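Local coordinates for kinase-associated protein B (Bacillus cereus, PDB 1Y71) that is of unknown molecular function but is probably associated with a kinase, at residues B[62-70]-B[117-128]. Numbering follows the deposited sequence.
Sequences FHERRALAF and SLETLQQLKKDY
E64 points from an extended loop at one flank of helix 112-127, the last of the chain, and R66 runs along it; L124, D127 and, at the C-terminal end, Y128 receive them. R66 runs alongside Y128 in the opposite direction: R66 CG passes 4.0 Å from Y128 CE1, and R66 NH1 lies 4.1 Å from Y128 CE1. That carbon sits over one face of the guanidinium, but the two planes are 76° apart, so the groups meet steeply instead of stacking. Arginine suits this exposed margin because its aliphatic stem can pack while its charge stays at the surface. R66 NH2 touches D127 CB, and at 4.9 Å from R66 NH2, D127 OD2 is too far for a salt bridge, though it may still offset the charge.

Y128 works through its hydroxyl. With CG beside its own backbone N (chi1 -70°), the ring carries OH to the loop, where A67 N donates a hydrogen bond to Y128 OH, 3.0 Å long and fairly straight at 162°. H45 NE2 also bonds this OH, so one phenol ties the helix end to two parts of the loop after strand 34-42.

E64 OE2 lies 3.6 Å from L124 CD2; the branched leucine also sets CD1 against R65 O. T120 offers its methyl to E64 CB. E64 OE2 also comes within 3.6 Å of D127 OD2, a like-charge approach that is probably unfavourable, perhaps eased by solvent, the nearby R66 charge or a proton. Nearer the helix's N-terminal end, F62 packs its flat ring beside S117 and T120, its edge near S117 OG; both hydroxyls bond back to helix carbonyls, F113 O and R116 O respectively.

The contact thus packs the last helix against the irregular loop between strands 34-42 and 73-77 of the antiparallel sheet, probably SH3-like, of this KapB-family protein.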
loop_
_atom_site.group_PDB
_atom_site.type_symbol
_atom_site.label_atom_id
_atom_site.label_comp_id
_atom_site.label_asym_id
_atom_site.label_seq_id
_atom_site.Cartn_x
_atom_site.Cartn_y
_atom_site.Cartn_z
ATOM N N PHE B 62 12.308 26.412 16.458
ATOM C CA PHE B 62 12.412 25.160 15.706
ATOM C C PHE B 62 11.380 24.139 16.209
ATOM O O PHE B 62 11.579 23.503 17.258
ATOM C CB PHE B 62 13.835 24.592 15.801
ATOM C CG PHE B 62 14.217 23.684 14.653
ATOM C CD1 PHE B 62 15.014 24.164 13.604
ATOM C CD2 PHE B 62 13.802 22.346 14.626
ATOM C CE1 PHE B 62 15.384 23.330 12.551
ATOM C CE2 PHE B 62 14.161 21.515 13.576
ATOM C CZ PHE B 62 14.956 22.006 12.534
ATOM N N HIS B 63 10.287 23.988 15.455
ATOM C CA HIS B 63 9.233 23.045 15.806
ATOM C C HIS B 63 9.245 21.805 14.912
ATOM O O HIS B 63 9.828 21.802 13.831
ATOM C CB HIS B 63 7.851 23.722 15.754
ATOM C CG HIS B 63 7.421 24.127 14.373
ATOM N ND1 HIS B 63 7.206 23.215 13.359
ATOM C CD2 HIS B 63 7.151 25.344 13.845
ATOM C CE1 HIS B 63 6.828 23.855 12.267
ATOM N NE2 HIS B 63 6.792 25.149 12.534
ATOM N N GLU B 64 8.594 20.749 15.375
ATOM C CA GLU B 64 8.480 19.556 14.586
ATOM C C GLU B 64 7.413 19.704 13.509
ATOM O O GLU B 64 6.504 20.535 13.600
ATOM C CB GLU B 64 8.215 18.339 15.467
ATOM C CG GLU B 64 6.879 18.323 16.127
ATOM C CD GLU B 64 6.662 17.051 16.904
ATOM O OE1 GLU B 64 5.493 16.581 16.943
ATOM O OE2 GLU B 64 7.662 16.514 17.463
ATOM N N ARG B 65 7.548 18.888 12.476
ATOM C CA ARG B 65 6.589 18.858 11.386
ATOM C C ARG B 65 6.298 17.389 11.130
ATOM O O ARG B 65 7.178 16.659 10.666
ATOM C CB ARG B 65 7.176 19.558 10.165
ATOM C CG ARG B 65 6.396 19.336 8.854
ATOM C CD ARG B 65 6.764 20.383 7.807
ATOM N NE ARG B 65 6.493 21.749 8.273
ATOM C CZ ARG B 65 7.409 22.591 8.753
ATOM N NH1 ARG B 65 8.694 22.229 8.848
ATOM N NH2 ARG B 65 7.039 23.813 9.134
ATOM N N ARG B 66 5.081 16.958 11.458
ATOM C CA ARG B 66 4.642 15.567 11.213
ATOM C C ARG B 66 4.279 15.272 9.746
ATOM O O ARG B 66 3.730 16.117 9.055
ATOM C CB ARG B 66 3.408 15.227 12.089
ATOM C CG ARG B 66 3.679 14.956 13.539
ATOM C CD ARG B 66 2.354 14.686 14.299
ATOM N NE ARG B 66 2.647 13.978 15.537
ATOM C CZ ARG B 66 2.218 12.764 15.856
ATOM N NH1 ARG B 66 1.433 12.067 15.043
ATOM N NH2 ARG B 66 2.584 12.250 17.021
ATOM N N ALA B 67 4.560 14.046 9.292
ATOM C CA ALA B 67 4.008 13.527 8.038
ATOM C C ALA B 67 2.490 13.517 8.072
ATOM O O ALA B 67 1.889 13.428 9.159
ATOM C CB ALA B 67 4.538 12.094 7.753
ATOM N N LEU B 68 1.852 13.616 6.911
ATOM C CA LEU B 68 0.427 13.344 6.838
ATOM C C LEU B 68 0.151 11.913 7.338
ATOM O O LEU B 68 0.962 10.980 7.124
ATOM C CB LEU B 68 -0.077 13.506 5.419
ATOM C CG LEU B 68 0.113 14.905 4.821
ATOM C CD1 LEU B 68 -0.280 14.909 3.329
ATOM C CD2 LEU B 68 -0.685 15.955 5.645
ATOM N N ALA B 69 -0.992 11.744 7.985
ATOM C CA ALA B 69 -1.357 10.465 8.600
ATOM C C ALA B 69 -1.984 9.538 7.571
ATOM O O ALA B 69 -2.432 9.992 6.536
ATOM C CB ALA B 69 -2.313 10.695 9.772
ATOM N N PHE B 70 -2.043 8.235 7.897
ATOM C CA PHE B 70 -2.668 7.246 7.034
ATOM C C PHE B 70 -4.137 7.592 6.771
ATOM O O PHE B 70 -4.926 7.831 7.704
ATOM C CB PHE B 70 -2.482 5.798 7.602
ATOM C CG PHE B 70 -3.109 4.752 6.747
ATOM C CD1 PHE B 70 -2.715 4.606 5.417
ATOM C CD2 PHE B 70 -4.163 3.972 7.232
ATOM C CE1 PHE B 70 -3.323 3.644 4.583
ATOM C CE2 PHE B 70 -4.761 3.021 6.411
ATOM C CZ PHE B 70 -4.352 2.876 5.082
ATOM N N SER B 117 17.600 19.316 13.403
ATOM C CA SER B 117 16.730 18.401 12.650
ATOM C C SER B 117 16.821 16.973 13.152
ATOM O O SER B 117 15.801 16.320 13.333
ATOM C CB SER B 117 17.075 18.405 11.167
ATOM O OG SER B 117 16.870 19.661 10.559
ATOM N N LEU B 118 18.044 16.468 13.351
ATOM C CA LEU B 118 18.236 15.088 13.802
ATOM C C LEU B 118 17.568 14.860 15.170
ATOM O O LEU B 118 16.847 13.867 15.365
ATOM C CB LEU B 118 19.728 14.666 13.759
ATOM C CG LEU B 118 20.014 13.175 14.023
ATOM C CD1 LEU B 118 19.462 12.312 12.915
ATOM C CD2 LEU B 118 21.511 12.855 14.202
ATOM N N GLU B 119 17.750 15.803 16.091
ATOM C CA GLU B 119 17.060 15.783 17.396
ATOM C C GLU B 119 15.550 15.627 17.221
ATOM O O GLU B 119 14.879 14.773 17.831
ATOM C CB GLU B 119 17.266 17.118 18.116
ATOM C CG GLU B 119 18.699 17.635 18.279
ATOM C CD GLU B 119 18.828 18.674 19.418
ATOM O OE1 GLU B 119 18.182 18.469 20.470
ATOM O OE2 GLU B 119 19.577 19.685 19.273
ATOM N N THR B 120 15.019 16.515 16.400
ATOM C CA THR B 120 13.595 16.575 16.103
ATOM C C THR B 120 13.053 15.269 15.527
ATOM O O THR B 120 12.025 14.766 15.996
ATOM C CB THR B 120 13.331 17.758 15.172
ATOM O OG1 THR B 120 13.755 18.934 15.863
ATOM C CG2 THR B 120 11.869 17.889 14.847
ATOM N N LEU B 121 13.750 14.714 14.538
ATOM C CA LEU B 121 13.340 13.445 13.922
ATOM C C LEU B 121 13.437 12.280 14.878
ATOM O O LEU B 121 12.606 11.377 14.834
ATOM C CB LEU B 121 14.124 13.159 12.635
ATOM C CG LEU B 121 14.019 14.251 11.549
ATOM C CD1 LEU B 121 15.133 14.170 10.540
ATOM C CD2 LEU B 121 12.649 14.211 10.872
ATOM N N GLN B 122 14.451 12.296 15.746
ATOM C CA GLN B 122 14.599 11.218 16.738
ATOM C C GLN B 122 13.362 11.149 17.653
ATOM O O GLN B 122 12.855 10.074 17.935
ATOM C CB GLN B 122 15.892 11.362 17.556
ATOM C CG GLN B 122 17.174 11.029 16.796
ATOM C CD GLN B 122 18.447 11.403 17.569
ATOM O OE1 GLN B 122 18.588 12.528 18.079
ATOM N NE2 GLN B 122 19.384 10.453 17.659
ATOM N N GLN B 123 12.872 12.303 18.083
ATOM C CA GLN B 123 11.660 12.362 18.891
ATOM C C GLN B 123 10.430 11.948 18.103
ATOM O O GLN B 123 9.591 11.182 18.615
ATOM C CB GLN B 123 11.431 13.767 19.461
ATOM C CG GLN B 123 10.292 13.837 20.495
ATOM C CD GLN B 123 10.445 12.804 21.607
ATOM O OE1 GLN B 123 11.531 12.633 22.156
ATOM N NE2 GLN B 123 9.354 12.092 21.927
ATOM N N LEU B 124 10.298 12.485 16.892
ATOM C CA LEU B 124 9.163 12.142 16.023
ATOM C C LEU B 124 9.033 10.625 15.863
ATOM O O LEU B 124 7.930 10.076 15.909
ATOM C CB LEU B 124 9.292 12.807 14.656
ATOM C CG LEU B 124 8.697 14.194 14.444
ATOM C CD1 LEU B 124 8.949 14.590 13.029
ATOM C CD2 LEU B 124 7.194 14.207 14.751
ATOM N N LYS B 125 10.178 9.968 15.705
ATOM C CA LYS B 125 10.261 8.516 15.603
ATOM C C LYS B 125 9.605 7.835 16.819
ATOM O O LYS B 125 8.930 6.813 16.683
ATOM C CB LYS B 125 11.726 8.088 15.467
ATOM C CG LYS B 125 11.923 6.575 15.403
ATOM C CD LYS B 125 13.368 6.172 15.146
ATOM C CE LYS B 125 13.482 4.634 15.206
ATOM N NZ LYS B 125 14.599 4.092 14.367
ATOM N N LYS B 126 9.786 8.427 17.999
ATOM C CA LYS B 126 9.185 7.882 19.213
ATOM C C LYS B 126 7.692 8.186 19.233
ATOM O O LYS B 126 6.882 7.315 19.553
ATOM C CB LYS B 126 9.900 8.423 20.453
ATOM C CG LYS B 126 11.374 8.072 20.472
ATOM C CD LYS B 126 12.054 8.554 21.760
ATOM C CE LYS B 126 13.513 8.117 21.820
ATOM N NZ LYS B 126 14.265 8.903 22.833
ATOM N N ASP B 127 7.335 9.409 18.840
ATOM C CA ASP B 127 5.946 9.846 18.806
ATOM C C ASP B 127 5.072 9.019 17.855
ATOM O O ASP B 127 3.910 8.741 18.151
ATOM C CB ASP B 127 5.872 11.315 18.429
ATOM C CG ASP B 127 6.567 12.218 19.444
ATOM O OD1 ASP B 127 6.858 11.754 20.569
ATOM O OD2 ASP B 127 6.811 13.392 19.107
ATOM N N TYR B 128 5.647 8.634 16.719
ATOM C CA TYR B 128 4.950 7.838 15.715
ATOM C C TYR B 128 4.717 6.373 16.107
ATOM O O TYR B 128 3.984 5.653 15.405
ATOM C CB TYR B 128 5.763 7.816 14.440
ATOM C CG TYR B 128 5.834 9.123 13.669
ATOM C CD1 TYR B 128 4.747 9.982 13.592
ATOM C CD2 TYR B 128 6.970 9.431 12.931
ATOM C CE1 TYR B 128 4.815 11.161 12.837
ATOM C CE2 TYR B 128 7.043 10.598 12.165
ATOM C CZ TYR B 128 5.971 11.449 12.124
ATOM O OH TYR B 128 6.080 12.591 11.365
#